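Long-range contacts in putative dihydrodipicolinate synthase (Thermus thermophilus, PDB 2PCQ), which belongs to the dihydrodipicolinate synthase family and folds as an eight-stranded beta/alpha (TIM) barrel, with four chains in the assembly: residues R160-Q165 with L185-E190; R172-H177 with G191-A196. All coordinates share one frame; numbering follows the deposited sequence.

Contact 1: R160-Q165 with L185-E190; sequences RIAFYQ and LALGAE
The Schellman motif that ends helix 181-186 packs, through Leu187 and Gly188, against Ile161, Ala162 and Gln165 of helix 158-167. Gly188 is the C-prime residue, at a phi of 91°; Ala189 N bonds back to Ala184 O and Gly188 N to Leu185 O. Over this turn lies the carboxamide of Gln165. Gln165 CG is anti to the backbone N (chi1 178°) and the chain beyond is extended. The amide plane is close to parallel with the Leu187-Gly188 peptide, so that NE2 rests 3.1 Å from Leu187 C and CD lies 3.3 Å from the same carbon. The two flat groups lie face against face in van der Waals contact; NE2 and Gly188 N, both donors, do not bond to each other. Polar joining falls to a water that donates to Ile161 O at 2.8 Å and to Leu187 O at 2.7 Å, bridging the two backbones. Beside it the contact is apolar. Ile161 CG2 meets Leu187 CB at 3.7 Å, the two side chains crossing obliquely, while Leu187 CD2 reaches Ala162 CB at 4.1 Å. On the subunit interface, Gln220 of the second subunit donates to Ala186 O, and Gln223 of that subunit packs on Leu187. Within the barrel, Ile161 rests on Val173 of strand 172-175, and Tyr164 touches Ile151 of strand 148-153 and Leu136 of helix 136-142.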
loop_
_atom_site.group_PDB
_atom_site.type_symbol
_atom_site.label_atom_id
_atom_site.label_comp_id
_atom_site.label_asym_id
_atom_site.label_seq_id
_atom_site.Cartn_x
_atom_site.Cartn_y
_atom_site.Cartn_z
ATOM N N ARG A 160 5.510 7.577 15.480
ATOM C CA ARG A 160 6.018 8.902 15.131
ATOM C C ARG A 160 5.984 9.804 16.360
ATOM O O ARG A 160 6.939 10.530 16.634
ATOM C CB ARG A 160 5.186 9.516 13.998
ATOM C CG ARG A 160 5.335 8.794 12.653
ATOM C CD ARG A 160 4.403 9.383 11.592
ATOM N NE ARG A 160 4.665 10.801 11.345
ATOM C CZ ARG A 160 5.487 11.267 10.407
ATOM N NH1 ARG A 160 6.136 10.432 9.606
ATOM N NH2 ARG A 160 5.671 12.575 10.275
ATOM N N ILE A 161 4.886 9.747 17.109
ATOM C CA ILE A 161 4.741 10.559 18.318
ATOM C C ILE A 161 5.840 10.185 19.314
ATOM O O ILE A 161 6.459 11.059 19.928
ATOM C CB ILE A 161 3.365 10.329 18.994
ATOM C CG1 ILE A 161 2.229 10.624 18.005
ATOM C CG2 ILE A 161 3.245 11.200 20.238
ATOM C CD1 ILE A 161 2.109 12.066 17.588
ATOM N N ALA A 162 6.075 8.884 19.469
ATOM C CA ALA A 162 7.101 8.392 20.387
ATOM C C ALA A 162 8.474 8.900 19.959
ATOM O O ALA A 162 9.322 9.219 20.799
ATOM C CB ALA A 162 7.089 6.860 20.420
ATOM N N PHE A 163 8.686 8.970 18.648
ATOM C CA PHE A 163 9.945 9.456 18.095
ATOM C C PHE A 163 10.164 10.918 18.492
ATOM O O PHE A 163 11.224 11.274 18.995
ATOM C CB PHE A 163 9.939 9.341 16.567
ATOM C CG PHE A 163 11.138 9.964 15.907
ATOM C CD1 PHE A 163 12.298 9.226 15.694
ATOM C CD2 PHE A 163 11.113 11.297 15.512
ATOM C CE1 PHE A 163 13.419 9.810 15.092
ATOM C CE2 PHE A 163 12.223 11.890 14.914
ATOM C CZ PHE A 163 13.379 11.146 14.703
ATOM N N TYR A 164 9.164 11.763 18.265
ATOM C CA TYR A 164 9.298 13.178 18.610
ATOM C C TYR A 164 9.649 13.315 20.088
ATOM O O TYR A 164 10.511 14.111 20.465
ATOM C CB TYR A 164 7.995 13.946 18.359
ATOM C CG TYR A 164 7.349 13.747 17.004
ATOM C CD1 TYR A 164 8.112 13.689 15.836
ATOM C CD2 TYR A 164 5.966 13.646 16.890
ATOM C CE1 TYR A 164 7.507 13.532 14.587
ATOM C CE2 TYR A 164 5.353 13.493 15.650
ATOM C CZ TYR A 164 6.126 13.434 14.506
ATOM O OH TYR A 164 5.508 13.268 13.285
ATOM N N GLN A 165 8.968 12.525 20.915
ATOM C CA GLN A 165 9.159 12.547 22.358
ATOM C C GLN A 165 10.572 12.176 22.796
ATOM O O GLN A 165 11.155 12.826 23.662
ATOM C CB GLN A 165 8.158 11.600 23.031
ATOM C CG GLN A 165 8.311 11.512 24.550
ATOM C CD GLN A 165 7.360 10.512 25.169
ATOM O OE1 GLN A 165 7.306 9.355 24.753
ATOM N NE2 GLN A 165 6.610 10.947 26.176
ATOM N N LEU A 185 -0.985 11.357 24.382
ATOM C CA LEU A 185 -0.640 12.136 25.568
ATOM C C LEU A 185 0.424 11.408 26.381
ATOM O O LEU A 185 1.377 12.017 26.866
ATOM C CB LEU A 185 -1.884 12.375 26.433
ATOM C CG LEU A 185 -2.975 13.256 25.813
ATOM C CD1 LEU A 185 -4.125 13.414 26.805
ATOM C CD2 LEU A 185 -2.398 14.622 25.446
ATOM N N ALA A 186 0.260 10.097 26.523
ATOM C CA ALA A 186 1.217 9.296 27.269
ATOM C C ALA A 186 2.571 9.402 26.583
ATOM O O ALA A 186 3.615 9.372 27.239
ATOM C CB ALA A 186 0.767 7.844 27.311
ATOM N N LEU A 187 2.541 9.529 25.258
ATOM C CA LEU A 187 3.763 9.630 24.478
ATOM C C LEU A 187 4.247 11.066 24.238
ATOM O O LEU A 187 4.949 11.344 23.261
ATOM C CB LEU A 187 3.599 8.867 23.152
ATOM C CG LEU A 187 3.518 7.339 23.331
ATOM C CD1 LEU A 187 3.142 6.667 22.025
ATOM C CD2 LEU A 187 4.866 6.812 23.846
ATOM N N GLY A 188 3.853 11.979 25.124
ATOM C CA GLY A 188 4.330 13.350 25.040
ATOM C C GLY A 188 3.627 14.459 24.278
ATOM O O GLY A 188 4.104 15.592 24.298
ATOM N N ALA A 189 2.516 14.174 23.609
ATOM C CA ALA A 189 1.824 15.227 22.868
ATOM C C ALA A 189 1.405 16.354 23.809
ATOM O O ALA A 189 0.968 16.106 24.935
ATOM C CB ALA A 189 0.601 14.657 22.157
ATOM N N GLU A 190 1.549 17.590 23.343
ATOM C CA GLU A 190 1.179 18.759 24.133
ATOM C C GLU A 190 -0.340 18.860 24.207
ATOM O O GLU A 190 -0.899 19.378 25.176
ATOM C CB GLU A 190 1.752 20.030 23.500
ATOM C CG GLU A 190 1.384 21.320 24.234
ATOM C CD GLU A 190 1.922 22.559 23.541
ATOM O OE1 GLU A 190 3.150 22.648 23.343
ATOM O OE2 GLU A 190 1.118 23.446 23.193
HETATM O O HOH W 1 5.515 13.290 21.420
#

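Contact 2: R172-H177 with G191-A196; sequences RVYTGH and GGILAA
Tyr174 and Gly191 pair across two neighbouring parallel strands of the barrel, and the tyrosine ring leans over the glycine backbone. Gly191 N stands 3.7 Å above one ring face, displaced toward the rim, and Tyr174 CD1 comes within 3.4 Å of Gly191 C. Ile193 meets this ring at about a right angle between the side chains, its CG1 lying 3.8 Å from Tyr174 CD1. Thr175 points to the other face of the sheet, where it packs on Phe181 and Ala184 of helix 181-186. There its CG2 lies 3.6 Å from Gly191 O, while OG1, anti to the backbone N, accepts from His177 N at 3.2 Å in an ST turn just past the strand. The backbone of Thr175 bonds on both sides of the residue: its N donates to Gly191 O (3.1 Å, 166°) and its O accepts from Ile193 N (3.0 Å, 157°). Further on, Leu194 CD2 packs 3.6 Å from Gly176 C, and a water links Gly176 O to Ala195 N. His177 NE2 is hydrogen-bonded to Ser159 OG of the second subunit. Having no side chain, Gly191 leaves its peptide accessible to the Tyr174 ring. That ring thus lies on a peptide and an aliphatic side chain, while its hydroxyl is held by polar partners, Glu190 and the amino group of Met1, in a network that is probably charged.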
loop_
_atom_site.group_PDB
_atom_site.type_symbol
_atom_site.label_atom_id
_atom_site.label_comp_id
_atom_site.label_asym_id
_atom_site.label_seq_id
_atom_site.Cartn_x
_atom_site.Cartn_y
_atom_site.Cartn_z
ATOM N N ARG A 172 6.959 21.203 19.773
ATOM C CA ARG A 172 5.616 20.985 20.282
ATOM C C ARG A 172 4.789 20.057 19.410
ATOM O O ARG A 172 4.507 20.347 18.250
ATOM C CB ARG A 172 4.935 22.340 20.448
ATOM C CG ARG A 172 5.728 23.267 21.373
ATOM C CD ARG A 172 5.242 24.695 21.282
ATOM N NE ARG A 172 3.831 24.796 21.622
ATOM C CZ ARG A 172 3.095 25.880 21.412
ATOM N NH1 ARG A 172 3.646 26.952 20.857
ATOM N NH2 ARG A 172 1.815 25.896 21.763
ATOM N N VAL A 173 4.394 18.937 19.997
ATOM C CA VAL A 173 3.630 17.929 19.284
ATOM C C VAL A 173 2.141 17.948 19.570
ATOM O O VAL A 173 1.715 17.859 20.721
ATOM C CB VAL A 173 4.156 16.516 19.607
ATOM C CG1 VAL A 173 3.329 15.470 18.876
ATOM C CG2 VAL A 173 5.635 16.412 19.223
ATOM N N TYR A 174 1.358 18.055 18.501
ATOM C CA TYR A 174 -0.095 18.042 18.593
ATOM C C TYR A 174 -0.609 16.872 17.774
ATOM O O TYR A 174 -0.183 16.667 16.639
ATOM C CB TYR A 174 -0.677 19.352 18.060
ATOM C CG TYR A 174 -0.834 20.389 19.141
ATOM C CD1 TYR A 174 -1.975 20.413 19.939
ATOM C CD2 TYR A 174 0.196 21.281 19.437
ATOM C CE1 TYR A 174 -2.088 21.286 21.009
ATOM C CE2 TYR A 174 0.095 22.163 20.513
ATOM C CZ TYR A 174 -1.052 22.154 21.296
ATOM O OH TYR A 174 -1.162 22.986 22.388
ATOM N N THR A 175 -1.499 16.077 18.350
ATOM C CA THR A 175 -2.042 14.963 17.597
ATOM C C THR A 175 -3.389 15.384 17.035
ATOM O O THR A 175 -4.124 16.146 17.669
ATOM C CB THR A 175 -2.229 13.706 18.472
ATOM O OG1 THR A 175 -2.775 12.655 17.669
ATOM C CG2 THR A 175 -3.177 13.988 19.631
ATOM N N GLY A 176 -3.697 14.909 15.833
ATOM C CA GLY A 176 -4.971 15.236 15.221
ATOM C C GLY A 176 -5.838 13.994 15.161
ATOM O O GLY A 176 -6.884 13.991 14.512
ATOM N N HIS A 177 -5.401 12.941 15.851
ATOM C CA HIS A 177 -6.113 11.659 15.866
ATOM C C HIS A 177 -6.843 11.413 17.194
ATOM O O HIS A 177 -6.226 11.057 18.199
ATOM C CB HIS A 177 -5.119 10.523 15.607
ATOM C CG HIS A 177 -5.767 9.211 15.299
ATOM N ND1 HIS A 177 -6.478 8.986 14.138
ATOM C CD2 HIS A 177 -5.809 8.052 15.994
ATOM C CE1 HIS A 177 -6.926 7.744 14.131
ATOM N NE2 HIS A 177 -6.534 7.155 15.247
ATOM N N GLY A 191 -1.010 18.363 23.178
ATOM C CA GLY A 191 -2.457 18.412 23.169
ATOM C C GLY A 191 -3.029 17.848 21.889
ATOM O O GLY A 191 -2.365 17.085 21.184
ATOM N N GLY A 192 -4.263 18.233 21.585
ATOM C CA GLY A 192 -4.897 17.740 20.382
ATOM C C GLY A 192 -5.694 18.774 19.615
ATOM O O GLY A 192 -6.355 19.641 20.194
ATOM N N ILE A 193 -5.591 18.693 18.294
ATOM C CA ILE A 193 -6.330 19.565 17.391
ATOM C C ILE A 193 -7.220 18.519 16.736
ATOM O O ILE A 193 -6.840 17.867 15.763
ATOM C CB ILE A 193 -5.391 20.248 16.380
ATOM C CG1 ILE A 193 -4.408 21.148 17.139
ATOM C CG2 ILE A 193 -6.203 21.065 15.377
ATOM C CD1 ILE A 193 -3.428 21.909 16.259
ATOM N N LEU A 194 -8.405 18.352 17.318
ATOM C CA LEU A 194 -9.335 17.314 16.904
ATOM C C LEU A 194 -10.676 17.764 16.361
ATOM O O LEU A 194 -11.338 18.621 16.944
ATOM C CB LEU A 194 -9.586 16.402 18.104
ATOM C CG LEU A 194 -8.353 15.989 18.912
ATOM C CD1 LEU A 194 -8.770 15.422 20.266
ATOM C CD2 LEU A 194 -7.564 14.957 18.121
ATOM N N ALA A 195 -11.086 17.150 15.257
ATOM C CA ALA A 195 -12.372 17.445 14.646
ATOM C C ALA A 195 -13.469 17.168 15.674
ATOM O O ALA A 195 -14.481 17.861 15.714
ATOM C CB ALA A 195 -12.578 16.571 13.408
ATOM N N ALA A 196 -13.256 16.154 16.506
ATOM C CA ALA A 196 -14.231 15.784 17.527
ATOM C C ALA A 196 -14.385 16.877 18.582
ATOM O O ALA A 196 -15.380 16.909 19.306
ATOM C CB ALA A 196 -13.829 14.466 18.186
HETATM O O HOH W 2 -9.464 14.977 14.025
#

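Overall arrangement
The two contacts belong to consecutive parts of one barrel: helix 158-167, strand 172-175, helix 181-186 and strand 191-193 follow in chain order, so contact 2 joins the strands of a beta-alpha-beta crossover whose helix ends in contact 1. Their centres are 11 Å apart, with contact 1 in the outer helical layer and contact 2 in the sheet. They meet directly. Tyr164 CB packs 3.5 Å from Val173 CG2, and Glu190, the residue common to both contacts, also reaches strand 172-175 through a probable hydrogen bond from its N to Val173 O (2.6 Å). The bound potassium ion, at Ala143 and Val148, lies about 11 Å from the Val173 side chain.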